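Local structure of glycosyl hydrolases family 31 family protein (Aspergillus niger, 6DRU) at residues Y252-L257 and S280-D285; L267-F272 and K313-A318. The protein hydrolyses xyloglucan oligosaccharides as a family 31 alpha-xylosidase, releasing alpha-xylose from the glucose at their non-reducing end. All coordinates share one frame; numbering follows the deposited sequence.

Both contacts belong to the TIM barrel of the family 31 catalytic domain, with centres about 12 Å apart, contact 1 in the barrel wall and contact 2 in the helical layer outside it. Their segments alternate along the chain: strand 252-254, helix 262-274, strand 281-284, helix 305-316. Contact 1 therefore pairs the two strands of a beta-alpha-beta unit, while contact 2 packs the helix of that unit against the helix that follows its second strand. The layers meet directly where Ile-282 CD1 packs on Leu-268 CD2 at 3.5 Å and Gln-254 OE1 lies against Phe-272 CZ. Sugar is bound just beyond the C-terminal strand ends in contact 1, whereas contact 2 is structural and carries a glycan on its outer side.

Contact 1: Y252-L257 and S280-D285; sequences YIQSKL and SMIVID. With XYS (alpha-D-xylopyranose), chain N.
Neighbouring parallel strands of the TIM barrel, 252-254 and 281-284, form this contact, the two strands of a right-handed beta-alpha-beta unit; the residues following them reach the xylose pocket. Gln-254 is gripped through its backbone, its N donating to Met-281 O at 3.0 Å and its O accepting from Val-283 N; Tyr-252 O accepts from Ser-280 N (2.8 Å). On the face carrying Ile-253 and Met-281, Ile-253 CG2 touches Val-283 CG2 at 3.8 Å, and Ser-255 CB rests on Val-283 CB. The other face bears Gln-254 and Ile-282, where CD1 of Ile-282 approaches Gln-254 CB, and Gln-254 OE1 accepts from Tyr-252 OH at 2.6 Å. Further on, a water bridges the two segments, donating to Lys-256 O and Val-283 O. Asp-285 CG stands anti to its backbone N (chi1 -157°), and OD2 lies 3.3 Å from Leu-257 CG. Both residues line the sugar pocket, the Asp-285 side chain about 5 Å from that of Asp-395, probably an active-site residue; Asp-487, the probable proton donor, His-557 and Arg-470 also hydrogen-bond the xylose. The pair meets the sugar at one hydroxyl: O4 of the xylose donates to Asp-285 OD2 at 2.5 Å, while Leu-257 CD1 lies 3.3 Å from that same O4.

Contact 2: L267-F272 and K313-A318; sequences LLAQNF and KNLTGA. With NAG (2-acetamido-2-deoxy-beta-D-glucopyranose), chain O.
This is apolar helix-to-helix packing in the outer layer of the TIM barrel, where helix 262-274 lies beside the C-terminal part of helix 305-316, away from the catalytic site. No hydrogen bond joins the two segments. Leu-315 and Thr-316 supply most of the contact from one helix, and the single side-chain carbon of Ala-269 faces both: its CB is 4.0 Å from Leu-315 CD1 and 4.1 Å from Thr-316 CG2. Leu-315 CD1 also lies beside the side-chain amide of Gln-270, 3.5 Å from OE1, while CD2 approaches NE2. The glutamine chain bends at chi2 (72°), which places CD near the leucine methyls; its NE2 is hydrogen-bonded to Asp-274. Thr-316 turns CG2 anti to its own carbonyl carbon, and this methyl packs against Phe-272 CB at 3.7 Å as well as Ala-269 O. The Phe-272 ring leads away from the contact, toward strand 252-254, and meets Trp-575 edge-to-face. The hydroxyl of Thr-316 ties the helix to the residues that follow it: OG1 is hydrogen-bonded to Val-312 O and accepts from Ala-318 N at 3.2 Å, forming an ST turn around Gly-317, whose positive phi (70°) takes the chain out of the helix. Adjacent to Leu-315, Asn-314 carries an N-linked glycan, its ND2 bonded covalently to C1 of the N-acetylglucosamine at 1.5 Å.

Contact 1: Y252-L257 and S280-D285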
# COMPACT_ATOMS: atom_id res chain seq x y z
N TYR A 252 28.16 43.97 6.30
CA TYR A 252 28.78 42.91 7.08
C TYR A 252 27.79 42.35 8.08
O TYR A 252 27.21 43.09 8.87
CB TYR A 252 30.03 43.44 7.79
CG TYR A 252 30.69 42.44 8.70
CD1 TYR A 252 31.43 41.38 8.19
CD2 TYR A 252 30.60 42.56 10.08
CE1 TYR A 252 32.05 40.46 9.02
CE2 TYR A 252 31.22 41.65 10.93
CZ TYR A 252 31.94 40.61 10.39
OH TYR A 252 32.55 39.70 11.23
N ILE A 253 27.59 41.03 8.04
CA ILE A 253 26.62 40.35 8.88
C ILE A 253 27.38 39.54 9.93
O ILE A 253 28.07 38.57 9.60
CB ILE A 253 25.68 39.46 8.06
CG1 ILE A 253 24.87 40.31 7.08
CG2 ILE A 253 24.77 38.65 8.97
CD1 ILE A 253 24.24 39.52 5.96
N GLN A 254 27.24 39.94 11.19
CA GLN A 254 27.91 39.27 12.30
C GLN A 254 26.99 38.23 12.91
O GLN A 254 25.82 38.52 13.20
CB GLN A 254 28.34 40.29 13.36
CG GLN A 254 29.05 39.68 14.55
CD GLN A 254 30.38 39.06 14.18
OE1 GLN A 254 31.13 39.61 13.38
NE2 GLN A 254 30.68 37.90 14.76
N SER A 255 27.51 37.02 13.10
CA SER A 255 26.73 35.95 13.69
C SER A 255 27.68 34.90 14.25
O SER A 255 28.85 34.84 13.88
CB SER A 255 25.78 35.31 12.67
OG SER A 255 25.09 34.21 13.23
N LYS A 256 27.14 34.07 15.15
CA LYS A 256 27.86 32.93 15.69
C LYS A 256 26.88 32.08 16.47
O LYS A 256 25.71 32.44 16.66
CB LYS A 256 29.03 33.35 16.58
CG LYS A 256 28.62 33.81 17.97
CD LYS A 256 29.81 33.81 18.91
CE LYS A 256 29.37 33.97 20.36
NZ LYS A 256 30.50 33.73 21.30
N LEU A 257 27.36 30.93 16.94
CA LEU A 257 26.60 30.06 17.83
C LEU A 257 27.30 30.10 19.19
O LEU A 257 28.32 29.42 19.39
CB LEU A 257 26.52 28.64 17.27
CG LEU A 257 25.51 27.63 17.85
CD1 LEU A 257 25.50 26.37 17.01
CD2 LEU A 257 25.79 27.27 19.31
N SER A 280 26.45 45.66 9.82
CA SER A 280 25.12 45.96 9.30
C SER A 280 24.00 45.15 9.93
O SER A 280 22.86 45.62 9.94
CB SER A 280 25.09 45.76 7.78
OG SER A 280 25.88 46.73 7.12
N MET A 281 24.28 43.96 10.45
CA MET A 281 23.24 43.14 11.03
C MET A 281 23.84 42.22 12.09
O MET A 281 24.90 41.63 11.88
CB MET A 281 22.52 42.31 9.96
CG MET A 281 21.09 41.92 10.33
SD MET A 281 20.47 40.49 9.42
CE MET A 281 20.22 41.19 7.80
N ILE A 282 23.15 42.11 13.22
CA ILE A 282 23.54 41.25 14.33
C ILE A 282 22.51 40.12 14.42
O ILE A 282 21.30 40.38 14.41
CB ILE A 282 23.59 42.04 15.65
CG1 ILE A 282 24.74 43.06 15.63
CG2 ILE A 282 23.75 41.09 16.83
CD1 ILE A 282 26.09 42.50 15.98
N VAL A 283 22.99 38.88 14.50
CA VAL A 283 22.12 37.70 14.44
C VAL A 283 22.14 36.99 15.79
O VAL A 283 23.21 36.76 16.37
CB VAL A 283 22.56 36.75 13.31
CG1 VAL A 283 21.56 35.62 13.17
CG2 VAL A 283 22.70 37.51 12.00
N ILE A 284 20.95 36.62 16.27
CA ILE A 284 20.78 35.82 17.48
C ILE A 284 20.37 34.41 17.06
O ILE A 284 19.39 34.24 16.33
CB ILE A 284 19.73 36.43 18.42
CG1 ILE A 284 20.15 37.84 18.85
CG2 ILE A 284 19.54 35.55 19.65
CD1 ILE A 284 19.12 38.56 19.68
N ASP A 285 21.12 33.41 17.52
CA ASP A 285 20.93 32.04 17.06
C ASP A 285 19.81 31.37 17.85
O ASP A 285 19.01 32.01 18.53
CB ASP A 285 22.25 31.28 17.16
CG ASP A 285 22.30 30.08 16.23
OD1 ASP A 285 21.25 29.73 15.63
OD2 ASP A 285 23.38 29.47 16.09
C1 XYS N . 21.60 24.58 12.71
C2 XYS N . 22.01 25.69 11.78
C3 XYS N . 23.11 26.50 12.44
C4 XYS N . 22.66 26.95 13.81
C5 XYS N . 22.16 25.75 14.59
O1 XYS N . 22.71 23.76 12.98
O2 XYS N . 22.48 25.15 10.56
O3 XYS N . 23.41 27.63 11.65
O4 XYS N . 23.74 27.53 14.49
O5 XYS N . 21.10 25.13 13.90
O HOH W 1 23.96 34.29 18.05

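Contact 2: L267-F272 and K313-A318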
# COMPACT_ATOMS: atom_id res chain seq x y z
N LEU A 267 26.89 44.32 24.61
CA LEU A 267 28.33 44.55 24.65
C LEU A 267 28.97 44.32 23.29
O LEU A 267 30.00 44.92 22.98
CB LEU A 267 28.99 43.66 25.70
CG LEU A 267 28.53 43.83 27.15
CD1 LEU A 267 29.25 42.85 28.07
CD2 LEU A 267 28.72 45.26 27.62
N LEU A 268 28.37 43.45 22.47
CA LEU A 268 28.88 43.25 21.11
C LEU A 268 28.73 44.52 20.28
O LEU A 268 29.65 44.92 19.56
CB LEU A 268 28.15 42.08 20.46
CG LEU A 268 28.51 41.72 19.02
CD1 LEU A 268 29.95 41.26 18.92
CD2 LEU A 268 27.57 40.62 18.55
N ALA A 269 27.56 45.16 20.36
CA ALA A 269 27.37 46.43 19.65
C ALA A 269 28.28 47.51 20.21
O ALA A 269 28.77 48.37 19.46
CB ALA A 269 25.90 46.85 19.74
N GLN A 270 28.51 47.50 21.52
CA GLN A 270 29.44 48.46 22.11
C GLN A 270 30.86 48.25 21.60
O GLN A 270 31.61 49.22 21.43
CB GLN A 270 29.41 48.35 23.64
CG GLN A 270 30.02 49.54 24.36
CD GLN A 270 29.15 50.78 24.28
OE1 GLN A 270 28.06 50.82 24.85
NE2 GLN A 270 29.63 51.80 23.58
N ASN A 271 31.25 47.00 21.33
CA ASN A 271 32.59 46.73 20.83
C ASN A 271 32.77 47.25 19.41
O ASN A 271 33.79 47.87 19.09
CB ASN A 271 32.88 45.23 20.90
CG ASN A 271 33.79 44.87 22.06
OD1 ASN A 271 35.01 44.80 21.90
ND2 ASN A 271 33.20 44.64 23.22
N PHE A 272 31.80 46.98 18.53
CA PHE A 272 31.86 47.51 17.18
C PHE A 272 31.90 49.04 17.19
O PHE A 272 32.61 49.66 16.39
CB PHE A 272 30.68 47.01 16.35
CG PHE A 272 30.86 45.63 15.81
CD1 PHE A 272 31.57 45.42 14.64
CD2 PHE A 272 30.32 44.53 16.46
CE1 PHE A 272 31.74 44.14 14.13
CE2 PHE A 272 30.48 43.26 15.96
CZ PHE A 272 31.20 43.06 14.79
N LYS A 313 20.95 49.56 17.55
CA LYS A 313 20.86 50.50 16.44
C LYS A 313 21.47 51.85 16.81
O LYS A 313 21.94 52.59 15.94
CB LYS A 313 19.41 50.66 15.98
CG LYS A 313 19.22 51.63 14.82
CD LYS A 313 17.84 51.51 14.20
CE LYS A 313 17.04 52.79 14.40
NZ LYS A 313 15.75 52.75 13.66
N ASN A 314 21.49 52.18 18.11
CA ASN A 314 22.06 53.46 18.53
C ASN A 314 23.58 53.45 18.48
O ASN A 314 24.19 54.49 18.20
CB ASN A 314 21.59 53.79 19.95
CG ASN A 314 22.00 55.19 20.38
OD1 ASN A 314 23.08 55.38 20.93
ND2 ASN A 314 21.13 56.17 20.14
N LEU A 315 24.21 52.30 18.74
CA LEU A 315 25.66 52.20 18.75
C LEU A 315 26.24 51.92 17.37
O LEU A 315 27.28 52.48 17.00
CB LEU A 315 26.09 51.09 19.72
CG LEU A 315 25.75 51.29 21.20
CD1 LEU A 315 26.18 50.08 22.00
CD2 LEU A 315 26.40 52.56 21.74
N THR A 316 25.58 51.06 16.58
CA THR A 316 26.12 50.62 15.30
C THR A 316 25.20 50.90 14.12
O THR A 316 25.65 50.77 12.97
CB THR A 316 26.43 49.12 15.33
OG1 THR A 316 25.22 48.38 15.51
CG2 THR A 316 27.39 48.80 16.47
N GLY A 317 23.93 51.25 14.35
CA GLY A 317 22.97 51.36 13.27
C GLY A 317 22.56 50.05 12.64
O GLY A 317 21.79 50.05 11.68
N ALA A 318 23.05 48.92 13.16
CA ALA A 318 22.77 47.63 12.57
C ALA A 318 21.36 47.16 12.90
O ALA A 318 20.82 47.46 13.96
CB ALA A 318 23.78 46.59 13.06
C1 NAG O . 21.80 57.43 20.44
C2 NAG O . 22.41 58.66 19.78
C3 NAG O . 23.50 59.26 20.66
C4 NAG O . 23.02 59.43 22.10
C5 NAG O . 22.37 58.16 22.61
C6 NAG O . 21.81 58.35 24.02
C7 NAG O . 22.19 58.28 17.40
C8 NAG O . 22.87 57.83 16.14
N2 NAG O . 22.95 58.31 18.49
O3 NAG O . 23.89 60.53 20.13
O4 NAG O . 24.12 59.78 22.94
O5 NAG O . 21.31 57.77 21.74
O6 NAG O . 21.46 57.08 24.58
O7 NAG O . 21.01 58.59 17.43